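Local coordinates for protein 3-dehydroquinate dehydratase (Aquifex aeolicus, PDB 2YSW) that catalyses the cis-dehydration of 3-dehydroquinate to 3-dehydroshikimate, the third step of the chorismate pathway, through a Schiff-base intermediate with the substrate, at residues A[20-25]-A[204-209]; A[37-42]-A[73-78]; A[79-84]-A[102-107]; A[113-118]-A[141-146]; A[154-159]-A[167-172]. All blocks are in the same frame, centred on the assembly; numbering follows the deposited sequence.

Interaction 1 of 5, residues A[20-25]-A[204-209]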
# COMPACT_ATOMS: atom_id res chain seq x y z
N LYS A 20 -16.09 -15.11 -11.65
CA LYS A 20 -15.11 -15.88 -12.43
C LYS A 20 -14.56 -15.13 -13.64
O LYS A 20 -13.36 -15.17 -13.92
CB LYS A 20 -15.73 -17.19 -12.90
CG LYS A 20 -14.93 -17.88 -14.00
CD LYS A 20 -15.84 -18.72 -14.87
CE LYS A 20 -15.14 -19.16 -16.14
NZ LYS A 20 -16.10 -19.84 -17.05
N GLU A 21 -15.44 -14.45 -14.37
CA GLU A 21 -15.03 -13.73 -15.57
C GLU A 21 -14.22 -12.47 -15.29
O GLU A 21 -13.43 -12.03 -16.12
CB GLU A 21 -16.25 -13.35 -16.40
CG GLU A 21 -17.14 -14.52 -16.74
CD GLU A 21 -18.27 -14.13 -17.68
OE1 GLU A 21 -18.89 -13.06 -17.46
OE2 GLU A 21 -18.54 -14.89 -18.64
N LYS A 22 -14.42 -11.88 -14.12
CA LYS A 22 -13.71 -10.67 -13.76
C LYS A 22 -12.36 -10.94 -13.10
O LYS A 22 -11.63 -10.00 -12.78
CB LYS A 22 -14.57 -9.80 -12.86
CG LYS A 22 -15.81 -9.30 -13.57
CD LYS A 22 -16.79 -8.71 -12.57
CE LYS A 22 -18.03 -8.18 -13.27
NZ LYS A 22 -18.16 -6.71 -13.12
N GLY A 23 -12.05 -12.21 -12.87
CA GLY A 23 -10.76 -12.55 -12.28
C GLY A 23 -10.68 -12.96 -10.82
O GLY A 23 -9.58 -13.04 -10.27
N ALA A 24 -11.81 -13.23 -10.17
CA ALA A 24 -11.77 -13.64 -8.77
C ALA A 24 -11.16 -15.03 -8.66
O ALA A 24 -11.37 -15.88 -9.53
CB ALA A 24 -13.17 -13.62 -8.17
N ASP A 25 -10.39 -15.27 -7.60
CA ASP A 25 -9.77 -16.57 -7.39
C ASP A 25 -10.60 -17.38 -6.39
O ASP A 25 -10.57 -18.61 -6.39
CB ASP A 25 -8.36 -16.42 -6.82
CG ASP A 25 -7.46 -15.56 -7.68
OD1 ASP A 25 -7.09 -16.00 -8.79
OD2 ASP A 25 -7.13 -14.44 -7.25
N ILE A 204 -13.22 -2.35 -2.24
CA ILE A 204 -12.72 -2.20 -3.60
C ILE A 204 -13.41 -3.21 -4.51
O ILE A 204 -13.39 -4.41 -4.23
CB ILE A 204 -11.20 -2.45 -3.66
CG1 ILE A 204 -10.46 -1.47 -2.75
CG2 ILE A 204 -10.71 -2.31 -5.10
CD1 ILE A 204 -8.97 -1.76 -2.63
N PRO A 205 -14.02 -2.74 -5.61
CA PRO A 205 -14.71 -3.62 -6.57
C PRO A 205 -13.75 -4.65 -7.17
O PRO A 205 -12.61 -4.32 -7.50
CB PRO A 205 -15.23 -2.65 -7.63
CG PRO A 205 -15.50 -1.42 -6.83
CD PRO A 205 -14.29 -1.33 -5.93
N LEU A 206 -14.22 -5.89 -7.30
CA LEU A 206 -13.41 -6.96 -7.87
C LEU A 206 -12.62 -6.58 -9.12
O LEU A 206 -11.42 -6.84 -9.20
CB LEU A 206 -14.27 -8.19 -8.18
CG LEU A 206 -13.57 -9.29 -9.00
CD1 LEU A 206 -12.37 -9.85 -8.22
CD2 LEU A 206 -14.55 -10.39 -9.34
N GLU A 207 -13.29 -5.99 -10.10
CA GLU A 207 -12.65 -5.61 -11.35
C GLU A 207 -11.48 -4.63 -11.12
O GLU A 207 -10.42 -4.76 -11.74
CB GLU A 207 -13.71 -5.03 -12.29
CG GLU A 207 -13.30 -4.90 -13.74
CD GLU A 207 -14.47 -4.64 -14.65
OE1 GLU A 207 -15.61 -4.56 -14.12
OE2 GLU A 207 -14.26 -4.52 -15.88
N GLU A 208 -11.68 -3.68 -10.21
CA GLU A 208 -10.63 -2.72 -9.87
C GLU A 208 -9.42 -3.42 -9.21
O GLU A 208 -8.29 -3.16 -9.59
CB GLU A 208 -11.19 -1.61 -8.97
CG GLU A 208 -11.64 -0.37 -9.74
CD GLU A 208 -12.60 0.51 -8.96
OE1 GLU A 208 -12.31 0.87 -7.79
OE2 GLU A 208 -13.66 0.85 -9.53
N MET A 209 -9.66 -4.32 -8.26
CA MET A 209 -8.55 -5.02 -7.58
C MET A 209 -7.74 -5.92 -8.50
O MET A 209 -6.53 -6.15 -8.29
CB MET A 209 -9.05 -5.87 -6.42
CG MET A 209 -7.95 -6.51 -5.62
SD MET A 209 -6.98 -5.32 -4.68
CE MET A 209 -8.10 -5.13 -3.35
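Leu206 reaches from the start of helix 206-216 into the turn that follows helix 12-21, and its forked end makes the close part of this contact. Leu206 CD2 lies 3.6 Å from Lys22 CB and 3.7 Å from Ala24 CB, while Leu206 CD1 lies beside it, 3.9 Å from Ala24 CB. With CG anti to the backbone N (chi1 170°), the leucine stretches straight out from its helix end. Gly23, between the two touching residues of the turn, has the positive phi of a Schellman motif, which lets the chain leave the helix and bring Ala24 against the leucine. The outer side is looser. There the Lys22 chain, bent at its last torsion, crosses the Glu207 side chain at a slant, and Lys22 NZ forms a salt bridge with Glu207 OE1 at 3.5 Å, weak as a hydrogen bond; Glu196 is a stronger partner of the same ammonium group. Glu207 is exposed, whereas Leu206 and Ala24 are buried. On the barrel side, Leu206 rests on Ile3 and Val5 of strand 2-7 and Ala24 on Val5, so that the last helix of the TIM barrel closes against its first strand and first helix-to-strand turn.

Interaction 2 of 5, residues A[37-42]-A[73-78]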
# COMPACT_ATOMS: atom_id res chain seq x y z
N THR A 37 -29.78 -22.58 5.17
CA THR A 37 -28.49 -23.06 5.64
C THR A 37 -28.45 -24.59 5.77
O THR A 37 -27.57 -25.15 6.44
CB THR A 37 -28.08 -22.42 7.00
OG1 THR A 37 -28.94 -22.91 8.04
CG2 THR A 37 -28.20 -20.90 6.93
N SER A 38 -29.39 -25.27 5.13
CA SER A 38 -29.40 -26.72 5.21
C SER A 38 -28.12 -27.29 4.60
O SER A 38 -27.51 -26.70 3.71
CB SER A 38 -30.63 -27.29 4.48
OG SER A 38 -30.43 -27.28 3.08
N LEU A 39 -27.72 -28.44 5.11
CA LEU A 39 -26.50 -29.10 4.66
C LEU A 39 -26.34 -29.19 3.13
O LEU A 39 -25.35 -28.71 2.57
CB LEU A 39 -26.44 -30.50 5.27
CG LEU A 39 -25.17 -31.30 4.99
CD1 LEU A 39 -23.96 -30.54 5.51
CD2 LEU A 39 -25.29 -32.66 5.67
N ASN A 40 -27.31 -29.79 2.45
CA ASN A 40 -27.20 -29.96 1.01
C ASN A 40 -27.29 -28.68 0.19
O ASN A 40 -26.75 -28.59 -0.91
CB ASN A 40 -28.22 -30.99 0.53
CG ASN A 40 -27.83 -32.40 0.95
OD1 ASN A 40 -26.96 -33.02 0.34
ND2 ASN A 40 -28.45 -32.90 2.01
N TYR A 41 -27.98 -27.67 0.72
CA TYR A 41 -28.10 -26.40 0.03
C TYR A 41 -26.70 -25.75 0.00
O TYR A 41 -26.23 -25.30 -1.04
CB TYR A 41 -29.09 -25.50 0.78
CG TYR A 41 -29.42 -24.18 0.11
CD1 TYR A 41 -30.40 -24.11 -0.87
CD2 TYR A 41 -28.79 -23.00 0.51
CE1 TYR A 41 -30.76 -22.88 -1.43
CE2 TYR A 41 -29.14 -21.77 -0.04
CZ TYR A 41 -30.13 -21.71 -1.01
OH TYR A 41 -30.50 -20.50 -1.55
N VAL A 42 -26.02 -25.73 1.15
CA VAL A 42 -24.69 -25.12 1.23
C VAL A 42 -23.68 -25.94 0.43
O VAL A 42 -22.83 -25.39 -0.28
CB VAL A 42 -24.22 -24.99 2.71
CG1 VAL A 42 -22.80 -24.40 2.76
CG2 VAL A 42 -25.18 -24.08 3.49
N ARG A 73 -24.85 -24.43 12.48
CA ARG A 73 -23.49 -24.08 12.07
C ARG A 73 -22.45 -25.13 12.41
O ARG A 73 -21.51 -25.34 11.64
CB ARG A 73 -23.08 -22.71 12.64
CG ARG A 73 -22.65 -22.68 14.09
CD ARG A 73 -22.58 -21.24 14.60
NE ARG A 73 -21.57 -20.41 13.93
CZ ARG A 73 -20.34 -20.20 14.41
NH1 ARG A 73 -19.96 -20.76 15.55
NH2 ARG A 73 -19.51 -19.39 13.76
N GLU A 74 -22.61 -25.81 13.54
CA GLU A 74 -21.64 -26.83 13.92
C GLU A 74 -21.67 -27.99 12.92
O GLU A 74 -20.63 -28.51 12.53
CB GLU A 74 -21.91 -27.36 15.33
CG GLU A 74 -20.90 -28.42 15.75
CD GLU A 74 -21.19 -29.00 17.12
OE1 GLU A 74 -22.19 -28.59 17.76
OE2 GLU A 74 -20.41 -29.88 17.57
N GLU A 75 -22.88 -28.39 12.52
CA GLU A 75 -23.06 -29.47 11.56
C GLU A 75 -22.43 -29.05 10.23
O GLU A 75 -21.67 -29.80 9.63
CB GLU A 75 -24.56 -29.77 11.36
CG GLU A 75 -24.99 -29.94 9.90
CD GLU A 75 -26.42 -30.46 9.74
OE1 GLU A 75 -26.59 -31.70 9.83
OE2 GLU A 75 -27.36 -29.66 9.52
N LEU A 76 -22.75 -27.85 9.78
CA LEU A 76 -22.21 -27.35 8.53
C LEU A 76 -20.67 -27.33 8.55
O LEU A 76 -20.03 -27.84 7.63
CB LEU A 76 -22.76 -25.95 8.24
CG LEU A 76 -24.27 -25.86 8.00
CD1 LEU A 76 -24.73 -24.40 7.95
CD2 LEU A 76 -24.62 -26.57 6.71
N PHE A 77 -20.07 -26.77 9.59
CA PHE A 77 -18.61 -26.73 9.68
C PHE A 77 -18.01 -28.14 9.63
O PHE A 77 -17.18 -28.44 8.77
CB PHE A 77 -18.15 -26.04 10.97
CG PHE A 77 -18.16 -24.53 10.90
CD1 PHE A 77 -17.54 -23.85 9.85
CD2 PHE A 77 -18.75 -23.78 11.92
CE1 PHE A 77 -17.50 -22.45 9.82
CE2 PHE A 77 -18.72 -22.38 11.90
CZ PHE A 77 -18.09 -21.72 10.84
N GLU A 78 -18.44 -29.00 10.53
CA GLU A 78 -17.91 -30.36 10.59
C GLU A 78 -18.10 -31.19 9.32
O GLU A 78 -17.18 -31.90 8.91
CB GLU A 78 -18.50 -31.10 11.79
CG GLU A 78 -18.03 -30.55 13.13
CD GLU A 78 -18.81 -31.08 14.31
OE1 GLU A 78 -19.65 -32.00 14.12
OE2 GLU A 78 -18.59 -30.59 15.44
O HOH W 1 -29.25 -29.53 7.19
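The carboxylate of Glu75 comes near Leu39, with Glu75 OE2 4.4 Å from Leu39 CB. Further along helix 73-80, Arg73 and Phe77 meet: Phe77 CE2 stands over one face of the Arg73 guanidinium, off its centre, at a height of 3.6 Å, while Arg73 CZ lies in the ring plane at the edge of Phe77. Across the contact a water accepts from Leu39 N at 2.8 Å and donates to Glu75 OE2 at 3.0 Å, tying the first turn of helix 39-51 to the carboxylate, which Asn72 also holds. Helices 39-51 and 73-80 are successive outer helices of a TIM barrel, and Ser38 is the N-cap of the first. Between them Leu76, its CG beside the backbone N (chi1 -65°), straddles the Thr37 carbonyl, with Leu76 CD1 and CD2 each 3.3 Å from Thr37 O. Leu76 CD2 continues inward to Val42 CG2 at 4.1 Å, where the two side chains meet at about a right angle. The same Leu76 methyl passes Leu39 CD1 at 4.2 Å, the two leucines lying side by side and pointing opposite ways.

Interaction 3 of 5, residues A[79-84]-A[102-107]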
# COMPACT_ATOMS: atom_id res chain seq x y z
N GLU A 79 -19.26 -31.07 8.68
CA GLU A 79 -19.53 -31.86 7.48
C GLU A 79 -19.10 -31.27 6.14
O GLU A 79 -18.85 -32.02 5.20
CB GLU A 79 -21.02 -32.19 7.40
CG GLU A 79 -21.57 -32.90 8.61
CD GLU A 79 -22.39 -34.10 8.20
OE1 GLU A 79 -21.99 -34.78 7.23
OE2 GLU A 79 -23.42 -34.37 8.86
N LEU A 80 -19.03 -29.95 6.03
CA LEU A 80 -18.66 -29.35 4.75
C LEU A 80 -17.23 -28.81 4.68
O LEU A 80 -16.75 -28.45 3.60
CB LEU A 80 -19.66 -28.25 4.39
CG LEU A 80 -21.11 -28.73 4.28
CD1 LEU A 80 -22.00 -27.56 3.93
CD2 LEU A 80 -21.23 -29.83 3.21
N SER A 81 -16.57 -28.73 5.83
CA SER A 81 -15.19 -28.26 5.88
C SER A 81 -14.29 -29.08 4.97
O SER A 81 -13.42 -28.54 4.29
CB SER A 81 -14.64 -28.34 7.30
OG SER A 81 -14.91 -27.14 7.98
N PRO A 82 -14.47 -30.42 4.97
CA PRO A 82 -13.61 -31.23 4.10
C PRO A 82 -13.90 -31.01 2.62
O PRO A 82 -13.13 -31.43 1.77
CB PRO A 82 -13.90 -32.66 4.56
CG PRO A 82 -15.30 -32.59 5.07
CD PRO A 82 -15.32 -31.27 5.82
N LEU A 83 -15.00 -30.34 2.32
CA LEU A 83 -15.36 -30.10 0.93
C LEU A 83 -15.06 -28.67 0.46
O LEU A 83 -15.34 -28.31 -0.68
CB LEU A 83 -16.85 -30.41 0.73
CG LEU A 83 -17.28 -31.82 1.18
CD1 LEU A 83 -18.79 -31.98 1.06
CD2 LEU A 83 -16.57 -32.86 0.34
N SER A 84 -14.49 -27.86 1.35
CA SER A 84 -14.14 -26.48 1.02
C SER A 84 -12.62 -26.29 1.12
O SER A 84 -11.97 -26.87 1.98
CB SER A 84 -14.87 -25.52 1.97
OG SER A 84 -14.63 -24.16 1.64
N ASN A 102 -8.66 -30.88 13.05
CA ASN A 102 -8.49 -32.31 12.77
C ASN A 102 -9.20 -32.72 11.49
O ASN A 102 -8.64 -33.43 10.66
CB ASN A 102 -9.00 -33.15 13.94
CG ASN A 102 -8.15 -32.99 15.19
OD1 ASN A 102 -6.94 -32.81 15.11
ND2 ASN A 102 -8.79 -33.07 16.36
N ILE A 103 -10.44 -32.26 11.32
CA ILE A 103 -11.23 -32.59 10.14
C ILE A 103 -10.65 -32.04 8.84
O ILE A 103 -10.57 -32.76 7.85
CB ILE A 103 -12.68 -32.07 10.31
CG1 ILE A 103 -13.36 -32.85 11.42
CG2 ILE A 103 -13.45 -32.17 8.98
CD1 ILE A 103 -14.76 -32.35 11.76
N THR A 104 -10.24 -30.78 8.84
CA THR A 104 -9.68 -30.19 7.62
C THR A 104 -8.31 -30.77 7.31
O THR A 104 -7.98 -31.00 6.15
CB THR A 104 -9.58 -28.65 7.73
OG1 THR A 104 -8.81 -28.30 8.89
CG2 THR A 104 -10.98 -28.04 7.85
N LYS A 105 -7.51 -30.99 8.35
CA LYS A 105 -6.18 -31.55 8.16
C LYS A 105 -6.28 -32.92 7.48
O LYS A 105 -5.61 -33.17 6.48
CB LYS A 105 -5.44 -31.70 9.49
CG LYS A 105 -4.00 -32.16 9.31
CD LYS A 105 -3.31 -32.43 10.63
CE LYS A 105 -1.84 -32.77 10.41
NZ LYS A 105 -1.11 -32.96 11.69
N GLU A 106 -7.12 -33.79 8.04
CA GLU A 106 -7.30 -35.12 7.46
C GLU A 106 -7.77 -35.02 6.01
O GLU A 106 -7.46 -35.88 5.20
CB GLU A 106 -8.31 -35.94 8.26
CG GLU A 106 -8.54 -37.34 7.65
CD GLU A 106 -9.84 -38.00 8.12
OE1 GLU A 106 -10.52 -37.45 9.01
OE2 GLU A 106 -10.18 -39.09 7.58
N ALA A 107 -8.52 -33.97 5.69
CA ALA A 107 -9.03 -33.81 4.32
C ALA A 107 -8.08 -33.03 3.41
O ALA A 107 -8.35 -32.84 2.23
CB ALA A 107 -10.39 -33.13 4.35
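Ile103 opens the contact by laying its CG2 branch against the ring of Pro82, 3.8 Å from Pro82 CD, the two side chains set obliquely; the same methyl also borders Ser81 CB at 4.3 Å. Thr104 follows, presenting CG2 to Ser81 CB at 3.7 Å. Its chi1 of 56° tucks OG1 between the backbone N and carbonyl carbon, where the hydroxyl bonds to Leu100 O of its own helix and leaves the methyl as the touching branch. Ser81 also turns its hydroxyl back to its own helix: OG is bonded to Phe77 O one turn back and to Thr87 OG1, and its CB faces the threonine. One turn on from Ile103, Ala107 closes the row, its CB 3.5 Å from Pro82 CB, a methyl-to-ring contact that brings the two backbones to 5.3 Å between Pro82 CA and Ala107 CA. The contact is made by carbon atoms, while the two hydroxyls are bonded elsewhere. It joins the 3-10 turn at 81-83 after helix 73-80 to the last turns of helix 94-107, neighbouring outer helices of the barrel, with strand 86-90 running between them in sequence and reached by Ser81 through Thr87.

Interaction 4 of 5, residues A[113-118]-A[141-146]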
# COMPACT_ATOMS: atom_id res chain seq x y z
N ILE A 113 -8.52 -18.85 10.85
CA ILE A 113 -9.00 -18.55 12.19
C ILE A 113 -9.01 -17.03 12.33
O ILE A 113 -7.96 -16.37 12.39
CB ILE A 113 -8.12 -19.25 13.24
CG1 ILE A 113 -8.10 -20.75 12.93
CG2 ILE A 113 -8.68 -19.01 14.63
CD1 ILE A 113 -7.32 -21.62 13.91
N SER A 114 -10.22 -16.48 12.37
CA SER A 114 -10.42 -15.04 12.38
C SER A 114 -10.84 -14.31 13.65
O SER A 114 -11.41 -14.87 14.59
CB SER A 114 -11.41 -14.69 11.27
OG SER A 114 -12.63 -15.38 11.45
N TYR A 115 -10.55 -13.01 13.60
CA TYR A 115 -10.85 -12.07 14.67
C TYR A 115 -11.36 -10.80 13.99
O TYR A 115 -10.69 -10.26 13.10
CB TYR A 115 -9.59 -11.75 15.48
CG TYR A 115 -9.77 -10.59 16.43
CD1 TYR A 115 -10.30 -10.78 17.71
CD2 TYR A 115 -9.45 -9.29 16.05
CE1 TYR A 115 -10.49 -9.71 18.58
CE2 TYR A 115 -9.64 -8.20 16.91
CZ TYR A 115 -10.16 -8.42 18.17
OH TYR A 115 -10.36 -7.35 19.01
N HIS A 116 -12.53 -10.33 14.39
CA HIS A 116 -13.10 -9.10 13.84
C HIS A 116 -13.32 -8.07 14.95
O HIS A 116 -13.64 -8.42 16.08
CB HIS A 116 -14.47 -9.37 13.18
CG HIS A 116 -14.39 -10.18 11.93
ND1 HIS A 116 -14.14 -11.53 11.93
CD2 HIS A 116 -14.48 -9.81 10.63
CE1 HIS A 116 -14.08 -11.97 10.69
NE2 HIS A 116 -14.28 -10.95 9.88
N ASN A 117 -13.11 -6.80 14.62
CA ASN A 117 -13.36 -5.73 15.56
C ASN A 117 -13.84 -4.56 14.71
O ASN A 117 -13.06 -3.94 13.98
CB ASN A 117 -12.12 -5.33 16.36
CG ASN A 117 -12.47 -4.44 17.54
OD1 ASN A 117 -13.24 -3.50 17.40
ND2 ASN A 117 -11.90 -4.74 18.70
N PHE A 118 -15.14 -4.28 14.80
CA PHE A 118 -15.75 -3.22 14.01
C PHE A 118 -15.66 -1.84 14.65
O PHE A 118 -16.16 -0.87 14.09
CB PHE A 118 -17.21 -3.58 13.75
CG PHE A 118 -17.39 -4.84 12.94
CD1 PHE A 118 -17.40 -4.79 11.55
CD2 PHE A 118 -17.52 -6.07 13.58
CE1 PHE A 118 -17.55 -5.96 10.80
CE2 PHE A 118 -17.67 -7.24 12.84
CZ PHE A 118 -17.68 -7.19 11.45
N PRO A 141 -4.11 -17.28 10.45
CA PRO A 141 -4.75 -16.23 11.24
C PRO A 141 -5.27 -15.08 10.39
O PRO A 141 -4.61 -14.65 9.44
CB PRO A 141 -3.65 -15.81 12.22
CG PRO A 141 -2.39 -16.08 11.44
CD PRO A 141 -2.68 -17.39 10.76
N LYS A 142 -6.46 -14.60 10.73
CA LYS A 142 -7.08 -13.50 10.01
C LYS A 142 -7.49 -12.39 10.97
O LYS A 142 -8.20 -12.64 11.95
CB LYS A 142 -8.32 -13.96 9.25
CG LYS A 142 -9.04 -12.82 8.55
CD LYS A 142 -10.32 -13.27 7.88
CE LYS A 142 -11.04 -12.10 7.21
NZ LYS A 142 -12.37 -12.49 6.67
N ILE A 143 -7.05 -11.18 10.68
CA ILE A 143 -7.39 -10.02 11.50
C ILE A 143 -8.05 -8.98 10.60
O ILE A 143 -7.45 -8.51 9.63
CB ILE A 143 -6.14 -9.40 12.17
CG1 ILE A 143 -5.51 -10.41 13.14
CG2 ILE A 143 -6.53 -8.15 12.95
CD1 ILE A 143 -4.29 -9.88 13.87
N ALA A 144 -9.30 -8.67 10.91
CA ALA A 144 -10.07 -7.68 10.16
C ALA A 144 -10.54 -6.72 11.25
O ALA A 144 -11.42 -7.05 12.05
CB ALA A 144 -11.27 -8.33 9.45
N VAL A 145 -9.95 -5.54 11.27
CA VAL A 145 -10.28 -4.55 12.28
C VAL A 145 -10.44 -3.15 11.70
O VAL A 145 -9.76 -2.78 10.74
CB VAL A 145 -9.20 -4.53 13.39
CG1 VAL A 145 -9.14 -5.88 14.09
CG2 VAL A 145 -7.84 -4.19 12.78
N LYS A 146 -11.36 -2.39 12.29
CA LYS A 146 -11.67 -1.03 11.87
C LYS A 146 -10.52 -0.05 12.13
O LYS A 146 -10.04 0.07 13.25
CB LYS A 146 -12.93 -0.55 12.62
CG LYS A 146 -13.24 0.96 12.53
CD LYS A 146 -13.75 1.37 11.15
CE LYS A 146 -14.10 2.85 11.12
NZ LYS A 146 -15.20 3.20 12.08
O HOH W 2 -17.18 1.56 14.39
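Lys142, the Schiff-base lysine, and His116, the proton donor/acceptor, project from neighbouring parallel strands onto the same face of the sheet. The lysine is fully extended from its first torsion (chi1 176°) onward, running past Ser114, whose CB lies 3.8 Å from both Lys142 CB and Lys142 CD. That path delivers Lys142 NZ to 4.0 Å from His116 NE2, oblique to the imidazole. His116 turns CG beside its backbone N (chi1 -69°), resting CD2 3.7 Å from Ala144 CB, a small residue directly across the ladder; ND1, on the other side of the ring, is bonded to Glu65, which helps fix the ring rotation. Ser114 OG is bonded to Asp88. On the opposite face Tyr115 meets Val145 CG1 at its ring edge, 3.7 Å from Tyr115 CE2, and the same methyl touches Asn117 CB at 3.8 Å. Asn117 ND2 donates to Tyr115 OH at 3.0 Å, nearly straight (168°) and with the phenol oxygen close to the Asn117 amide plane, holding the phenol with its edge to the valine. Five backbone bonds from Ile113 O to Lys146 N stitch the strands together. The histidine-lysine face lines the barrel interior with Arg61 and Tyr192, the latter in a cation-pi contact with Lys142; the tyrosine-valine face is covered by Val130 of helix 124-136 and Leu156 of helix 150-160, and strand 168-172 pairs along the other edge of strand 140-146, away from strand 110-117.

Interaction 5 of 5, residues A[154-159]-A[167-172]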
# COMPACT_ATOMS: atom_id res chain seq x y z
N ALA A 154 -1.01 1.47 9.35
CA ALA A 154 0.43 1.24 9.43
C ALA A 154 0.76 0.35 10.62
O ALA A 154 1.60 -0.55 10.54
CB ALA A 154 1.18 2.57 9.57
N ARG A 155 0.09 0.60 11.74
CA ARG A 155 0.35 -0.18 12.94
C ARG A 155 -0.01 -1.66 12.76
O ARG A 155 0.80 -2.55 13.07
CB ARG A 155 -0.42 0.44 14.13
CG ARG A 155 -0.08 -0.19 15.49
CD ARG A 155 -0.44 0.73 16.66
NE ARG A 155 -1.87 1.01 16.77
CZ ARG A 155 -2.77 0.15 17.24
NH1 ARG A 155 -2.38 -1.05 17.68
NH2 ARG A 155 -4.05 0.48 17.30
N LEU A 156 -1.21 -1.94 12.25
CA LEU A 156 -1.63 -3.33 12.04
C LEU A 156 -0.65 -4.06 11.13
O LEU A 156 -0.15 -5.14 11.48
CB LEU A 156 -3.03 -3.39 11.42
CG LEU A 156 -3.48 -4.80 11.02
CD1 LEU A 156 -3.70 -5.66 12.28
CD2 LEU A 156 -4.77 -4.72 10.19
N LEU A 157 -0.36 -3.47 9.98
CA LEU A 157 0.56 -4.11 9.04
C LEU A 157 1.94 -4.38 9.62
O LEU A 157 2.46 -5.49 9.47
CB LEU A 157 0.67 -3.27 7.76
CG LEU A 157 -0.62 -3.09 6.97
CD1 LEU A 157 -0.42 -2.06 5.87
CD2 LEU A 157 -1.06 -4.44 6.39
N CYS A 158 2.52 -3.39 10.30
CA CYS A 158 3.86 -3.56 10.87
C CYS A 158 3.95 -4.47 12.09
O CYS A 158 4.87 -5.29 12.19
CB CYS A 158 4.46 -2.19 11.17
SG CYS A 158 4.77 -1.29 9.62
N ILE A 159 3.02 -4.33 13.02
CA ILE A 159 3.05 -5.17 14.21
C ILE A 159 2.85 -6.65 13.85
O ILE A 159 3.41 -7.53 14.50
CB ILE A 159 1.96 -4.76 15.22
CG1 ILE A 159 2.26 -3.36 15.76
CG2 ILE A 159 1.87 -5.76 16.34
CD1 ILE A 159 3.64 -3.21 16.37
N LYS A 167 -0.71 -15.03 6.64
CA LYS A 167 -1.83 -14.47 7.37
C LYS A 167 -2.74 -13.67 6.46
O LYS A 167 -2.45 -13.50 5.27
CB LYS A 167 -1.34 -13.56 8.53
CG LYS A 167 -0.33 -12.49 8.08
CD LYS A 167 0.09 -11.59 9.25
CE LYS A 167 0.87 -12.35 10.31
NZ LYS A 167 2.21 -12.75 9.80
N ILE A 168 -3.83 -13.17 7.03
CA ILE A 168 -4.79 -12.35 6.31
C ILE A 168 -5.04 -11.11 7.17
O ILE A 168 -5.51 -11.22 8.31
CB ILE A 168 -6.12 -13.12 6.10
CG1 ILE A 168 -5.86 -14.39 5.28
CG2 ILE A 168 -7.12 -12.24 5.38
CD1 ILE A 168 -7.04 -15.35 5.20
N LEU A 169 -4.70 -9.95 6.62
CA LEU A 169 -4.83 -8.67 7.33
C LEU A 169 -5.76 -7.70 6.62
O LEU A 169 -5.58 -7.40 5.44
CB LEU A 169 -3.46 -8.00 7.48
CG LEU A 169 -2.38 -8.81 8.22
CD1 LEU A 169 -1.01 -8.19 8.00
CD2 LEU A 169 -2.72 -8.85 9.70
N ILE A 170 -6.76 -7.21 7.35
CA ILE A 170 -7.71 -6.25 6.80
C ILE A 170 -7.99 -5.10 7.76
O ILE A 170 -8.42 -5.31 8.89
CB ILE A 170 -9.09 -6.89 6.48
CG1 ILE A 170 -8.95 -8.10 5.54
CG2 ILE A 170 -10.01 -5.84 5.87
CD1 ILE A 170 -8.39 -7.77 4.17
N SER A 171 -7.72 -3.88 7.31
CA SER A 171 -8.05 -2.70 8.09
C SER A 171 -9.35 -2.26 7.43
O SER A 171 -9.35 -1.84 6.27
CB SER A 171 -6.99 -1.59 7.95
OG SER A 171 -5.76 -1.96 8.53
N MET A 172 -10.47 -2.38 8.15
CA MET A 172 -11.77 -2.01 7.60
C MET A 172 -12.00 -0.49 7.63
O MET A 172 -11.32 0.25 8.35
CB MET A 172 -12.90 -2.74 8.35
CG MET A 172 -12.84 -4.28 8.28
SD MET A 172 -14.29 -5.14 9.04
CE MET A 172 -13.98 -4.80 10.75
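Leu156 lays its CD2 methyl over Ser171, 3.4 Å from Ser171 OG, and on toward the strand backbone, 3.9 Å from Ile170 O. Its CG is anti to the backbone N (chi1 173°), which extends the side chain from the helix to the strand, and its second methyl, Leu156 CD1, turns to Leu169 CD2 at 4.2 Å. Leu157 adds a smaller share: its side chain crosses that of Leu169 at a slant, bringing Leu157 CD2 4.1 Å from Leu169 CD1, so Leu169 has one methyl on each helix leucine. Helix and strand run nearly antiparallel (169°), their axes 9.0 Å apart. This is the return leg of a beta-alpha-beta crossover, strand 140-146 to helix 150-160 to strand 168-172, a repeating step of the TIM barrel. The opposite side of the helix faces the second subunit, where Cys158 forms a disulfide with Cys158 of that chain. With every touching residue buried, the contact rests mainly on leucine packing rather than on directional bonds, the Ser171 hydroxyl and the Ile170 carbonyl being the polar groups that a leucine methyl meets.

Overall arrangement
The five contacts follow the TIM barrel around its wall. Interaction 1 joins residues near the two chain ends and brackets the other four, which come in series along the sequence. Interactions 2 and 3, their centres 13 Å apart, share helix 73-80 and touch through Leu39 and Val42 against Leu80, making a continuous layer of outer helices. Interactions 4 and 5, centres about 9 Å apart, use adjacent strands of the sheet and are probably bonded through Ile143 O and Ile170 N. Interaction 4 carries the catalytic residues at the barrel interior; interaction 5 backs the next strand of the same sheet, while interaction 2 lies across the barrel from it, their centres about 31 Å apart. Interactions 1 and 5 both reach the second subunit of the homodimer.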